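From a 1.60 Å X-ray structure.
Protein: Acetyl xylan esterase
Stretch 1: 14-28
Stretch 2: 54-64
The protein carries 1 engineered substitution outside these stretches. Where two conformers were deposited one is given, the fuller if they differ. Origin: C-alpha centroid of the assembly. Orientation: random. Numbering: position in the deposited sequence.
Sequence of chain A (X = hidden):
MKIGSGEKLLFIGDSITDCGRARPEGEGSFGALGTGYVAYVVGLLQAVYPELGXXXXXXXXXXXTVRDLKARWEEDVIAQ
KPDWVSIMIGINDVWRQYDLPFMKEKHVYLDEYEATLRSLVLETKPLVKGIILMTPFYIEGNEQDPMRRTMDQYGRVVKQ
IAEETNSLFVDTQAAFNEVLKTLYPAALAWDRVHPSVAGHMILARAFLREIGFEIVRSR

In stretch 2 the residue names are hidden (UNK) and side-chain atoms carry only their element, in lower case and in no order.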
# COMPACT_ATOMS: atom_id res chain seq x y z
N ASP A 14 9.16 -27.50 -5.13
CA ASP A 14 7.97 -26.62 -5.35
C ASP A 14 7.70 -25.70 -4.14
O ASP A 14 8.60 -25.42 -3.42
CB ASP A 14 6.83 -27.53 -5.75
CG ASP A 14 6.52 -28.56 -4.75
OD1 ASP A 14 6.75 -28.35 -3.54
OD2 ASP A 14 6.13 -29.67 -5.12
N SER A 15 6.43 -25.34 -3.98
CA SER A 15 6.13 -24.44 -2.84
C SER A 15 6.50 -24.98 -1.50
O SER A 15 6.85 -24.23 -0.58
CB SER A 15 4.65 -24.08 -2.75
OG SER A 15 3.86 -25.29 -2.67
N ILE A 16 6.49 -26.27 -1.30
CA ILE A 16 6.80 -26.91 0.01
C ILE A 16 8.22 -26.55 0.35
O ILE A 16 8.56 -26.41 1.53
CB ILE A 16 6.47 -28.42 0.02
CG1 ILE A 16 5.04 -28.68 -0.44
CG2 ILE A 16 6.74 -28.98 1.43
CD1 ILE A 16 3.96 -27.97 0.31
N THR A 17 9.08 -26.56 -0.66
CA THR A 17 10.47 -26.23 -0.55
C THR A 17 10.65 -24.70 -0.46
O THR A 17 11.35 -24.20 0.45
CB THR A 17 11.33 -26.91 -1.66
OG1 THR A 17 11.14 -28.29 -1.51
CG2 THR A 17 12.82 -26.54 -1.50
N ASP A 18 10.08 -23.97 -1.41
CA ASP A 18 10.14 -22.50 -1.56
C ASP A 18 9.86 -21.77 -0.23
O ASP A 18 10.75 -21.16 0.39
CB ASP A 18 9.18 -22.14 -2.68
CG ASP A 18 9.15 -20.66 -3.04
OD1 ASP A 18 9.64 -19.86 -2.25
OD2 ASP A 18 8.64 -20.32 -4.12
N CYS A 19 8.59 -21.94 0.21
CA CYS A 19 8.12 -21.33 1.47
C CYS A 19 8.50 -19.83 1.51
O CYS A 19 8.89 -19.37 2.59
CB CYS A 19 8.57 -22.01 2.65
SG CYS A 19 7.77 -23.61 2.82
N GLY A 20 8.42 -19.12 0.41
CA GLY A 20 8.83 -17.68 0.47
C GLY A 20 10.29 -17.36 0.55
O GLY A 20 10.68 -16.24 0.99
N ARG A 21 11.13 -18.24 0.04
CA ARG A 21 12.54 -18.02 -0.04
C ARG A 21 12.91 -16.83 -0.93
O ARG A 21 12.15 -16.41 -1.77
CB ARG A 21 13.27 -19.32 -0.42
CG ARG A 21 13.03 -19.85 -1.79
CD ARG A 21 13.91 -19.19 -2.80
NE ARG A 21 13.74 -19.82 -4.06
CZ ARG A 21 14.51 -19.59 -5.11
NH1 ARG A 21 15.45 -18.63 -5.09
NH2 ARG A 21 14.38 -20.32 -6.18
N ALA A 22 14.08 -16.28 -0.65
CA ALA A 22 14.59 -15.07 -1.45
C ALA A 22 14.97 -15.48 -2.88
O ALA A 22 15.64 -16.47 -3.06
CB ALA A 22 15.82 -14.53 -0.77
N ARG A 23 14.45 -14.72 -3.82
CA ARG A 23 14.66 -14.94 -5.25
C ARG A 23 15.60 -13.83 -5.78
O ARG A 23 15.41 -12.64 -5.46
CB ARG A 23 13.38 -14.96 -6.01
CG ARG A 23 12.46 -16.07 -5.50
CD ARG A 23 11.48 -16.39 -6.56
NE ARG A 23 10.42 -17.27 -6.02
CZ ARG A 23 9.36 -17.65 -6.72
NH1 ARG A 23 9.20 -17.26 -7.98
NH2 ARG A 23 8.48 -18.49 -6.19
N PRO A 24 16.59 -14.23 -6.58
CA PRO A 24 16.93 -15.54 -7.08
C PRO A 24 17.82 -16.40 -6.19
O PRO A 24 17.85 -17.64 -6.32
CB PRO A 24 17.69 -15.22 -8.41
CG PRO A 24 18.47 -13.97 -8.02
CD PRO A 24 17.40 -13.17 -7.28
N GLU A 25 18.51 -15.74 -5.26
CA GLU A 25 19.70 -16.33 -4.62
C GLU A 25 19.31 -17.45 -3.63
O GLU A 25 20.06 -18.46 -3.45
CB GLU A 25 20.51 -15.23 -3.87
CG GLU A 25 20.57 -13.87 -4.59
CD GLU A 25 19.31 -12.93 -4.44
OE1 GLU A 25 18.30 -13.20 -3.66
OE2 GLU A 25 19.32 -11.87 -5.15
N GLY A 26 18.18 -17.28 -2.89
CA GLY A 26 17.82 -18.34 -1.93
C GLY A 26 18.83 -18.73 -0.82
O GLY A 26 18.87 -19.79 -0.25
N GLU A 27 19.64 -17.69 -0.39
CA GLU A 27 20.69 -17.93 0.57
C GLU A 27 21.10 -16.55 1.17
O GLU A 27 20.81 -15.49 0.56
CB GLU A 27 21.92 -18.57 -0.18
CG GLU A 27 23.02 -19.21 0.65
CD GLU A 27 24.26 -19.64 -0.15
OE1 GLU A 27 24.46 -19.15 -1.30
OE2 GLU A 27 25.02 -20.45 0.39
N GLY A 28 21.77 -16.61 2.29
CA GLY A 28 22.43 -15.43 2.86
C GLY A 28 21.67 -14.98 4.12
O GLY A 28 21.94 -13.95 4.70
N UNK A 54 27.71 -26.06 7.44
CA UNK A 54 27.12 -26.25 6.11
C UNK A 54 26.58 -24.97 5.55
O UNK A 54 26.11 -24.10 6.34
c UNK A 54 24.97 -27.01 7.08
c UNK A 54 26.63 -28.67 6.42
c UNK A 54 26.03 -27.32 6.10
c UNK A 54 23.75 -27.82 6.73
N UNK A 55 26.70 -24.82 4.24
CA UNK A 55 26.10 -23.69 3.60
C UNK A 55 24.90 -24.24 2.82
O UNK A 55 24.93 -25.23 2.24
c UNK A 55 28.06 -21.06 -0.16
n UNK A 55 29.16 -21.17 -0.89
n UNK A 55 27.01 -20.44 -0.64
n UNK A 55 28.00 -21.63 1.04
c UNK A 55 29.11 -22.37 1.71
c UNK A 55 27.01 -22.98 2.63
c UNK A 55 28.48 -22.91 3.01
N UNK A 56 23.77 -23.58 3.02
CA UNK A 56 22.46 -24.03 2.48
C UNK A 56 21.86 -23.01 1.59
O UNK A 56 21.85 -21.80 1.86
c UNK A 56 20.17 -24.95 3.06
c UNK A 56 22.13 -25.52 4.48
c UNK A 56 21.52 -24.47 3.62
N UNK A 57 21.33 -23.48 0.42
CA UNK A 57 20.69 -22.68 -0.59
C UNK A 57 19.27 -23.30 -0.86
O UNK A 57 19.15 -24.51 -0.90
c UNK A 57 20.90 -21.73 -2.90
c UNK A 57 21.49 -22.70 -1.92
c UNK A 57 22.97 -22.38 -1.68
N UNK A 58 18.26 -22.43 -0.97
CA UNK A 58 16.92 -22.85 -1.28
C UNK A 58 16.51 -22.37 -2.61
O UNK A 58 16.36 -21.18 -2.92
c UNK A 58 14.54 -22.86 -0.38
o UNK A 58 14.17 -23.39 -1.42
c UNK A 58 15.96 -22.30 -0.20
n UNK A 58 13.70 -22.65 0.65
N UNK A 59 16.36 -23.32 -3.55
CA UNK A 59 15.94 -23.08 -4.91
C UNK A 59 14.53 -23.53 -5.25
O UNK A 59 14.14 -23.71 -6.41
c UNK A 59 18.29 -22.87 -5.87
c UNK A 59 18.22 -21.51 -6.40
n UNK A 59 19.53 -19.54 -7.24
c UNK A 59 16.98 -23.64 -5.95
c UNK A 59 19.62 -20.88 -6.61
N UNK A 60 13.71 -23.69 -4.20
CA UNK A 60 12.30 -24.04 -4.41
C UNK A 60 11.56 -22.98 -5.18
O UNK A 60 11.87 -21.74 -4.96
N UNK A 61 10.61 -23.36 -6.05
CA UNK A 61 9.75 -22.42 -6.68
C UNK A 61 8.32 -22.93 -6.67
O UNK A 61 8.00 -23.99 -7.20
c UNK A 61 10.22 -22.12 -8.10
c UNK A 61 12.10 -21.00 -9.33
c UNK A 61 11.56 -21.49 -8.03
c UNK A 61 9.27 -21.22 -8.83
N UNK A 62 7.41 -22.13 -6.07
CA UNK A 62 6.02 -22.49 -6.03
C UNK A 62 5.46 -22.81 -7.40
O UNK A 62 5.72 -22.08 -8.35
c UNK A 62 5.25 -21.27 -5.43
o UNK A 62 3.88 -21.64 -5.31
N UNK A 63 4.66 -23.88 -7.47
CA UNK A 63 4.03 -24.37 -8.66
C UNK A 63 4.77 -25.37 -9.51
O UNK A 63 4.20 -25.85 -10.46
N UNK A 64 6.05 -25.51 -9.21
CA UNK A 64 6.87 -26.34 -10.16
C UNK A 64 6.50 -27.82 -10.15
O UNK A 64 6.14 -28.43 -9.17
n UNK A 64 10.32 -25.25 -10.33
c UNK A 64 9.07 -25.07 -10.36
o UNK A 64 8.50 -24.06 -10.94
c UNK A 64 8.35 -26.22 -9.81
O HOH W 1 5.82 -30.76 -7.59
O HOH W 2 6.29 -19.34 -8.24
O HOH W 3 24.39 -20.83 3.40

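Position 54 carries four carbons, forked at the first with one arm two carbons long, and none reaches stretch 1: Ile54. Position 55 has three carbons, a nitrogen, then a carbon bearing two more nitrogens, which makes it Arg55. Its NH2 lies 2.2 Å from Glu27 OE2, an unusually short salt bridge met at the guanidinium edge; both residues were deposited in two conformers.

Position 56 holds one carbon carrying two others, pointing away from stretch 1: Val56. Its backbone does the contacting, with O 3.1 Å from Glu27 CG, while a water joins its N to Glu27 OE2. Position 57 repeats the three-carbon fork, but sideways, against Glu25 O and the Glu27 carboxylate carbon. This is Val57, with CG1 3.4 Å from Glu25 O.

Position 58 shows two carbons, the second carrying one oxygen and one nitrogen, which is a short amide; its nitrogen faces the carbonyls of Thr17 and Asp18. This is Asn58. ND2 donates to Thr17 O at 2.8 Å and weakly to Asp18 O at 3.3 Å, while OD1 accepts from the backbone N of position 60 at 2.8 Å. Its own backbone N donates to Gly26 O at 2.8 Å.

Position 59 is four carbons in a row ending in nitrogen. Its CA-to-CB bond points away, yet the chain returns: Lys59, whose NZ donates to Pro24 O at 2.7 Å.

Position 60 has no side-chain atoms: Gly60. An ideal CB would sit 2.3 Å from Asp18 N, a clash. Separately, Gly60 O accepts from Arg21 NE at 2.8 Å and Arg21 NH2 at 3.1 Å.

Position 61 has four carbons, again forked with one longer arm, beside two arginines. In Ile61, CG1 is 3.6 Å from Arg21 NH2, and CG2 lies over a face of the Arg23 guanidinium.

Position 62 has one carbon and one oxygen: Ser62. Its backbone N donates to Asp18 OD2 at 2.9 Å, and the same oxygen takes Arg23 NH2 at 2.8 Å in a salt bridge. Position 63 is bare, with positive phi: Gly63. Position 64, two carbons ending in an oxygen and a nitrogen, is Asn64; its backbone O shares a water with Asp14 OD2.

Most of the hydrogen bonds here run between side chain and backbone; the exceptions are the backbone pair Asn58 N to Gly26 O and the Glu27–Arg55 salt bridge. Asn58 and Lys59 reach carbonyls of stretch 1, while Arg21 and Asp18 answer at Gly60 O and Ser62 N. Glycines permit the close approach: at Gly26, too, an ideal CB would clash, 2.0 Å from Asn58 O.

Stretch 2, residues 54-64: IRVVNKGISGN
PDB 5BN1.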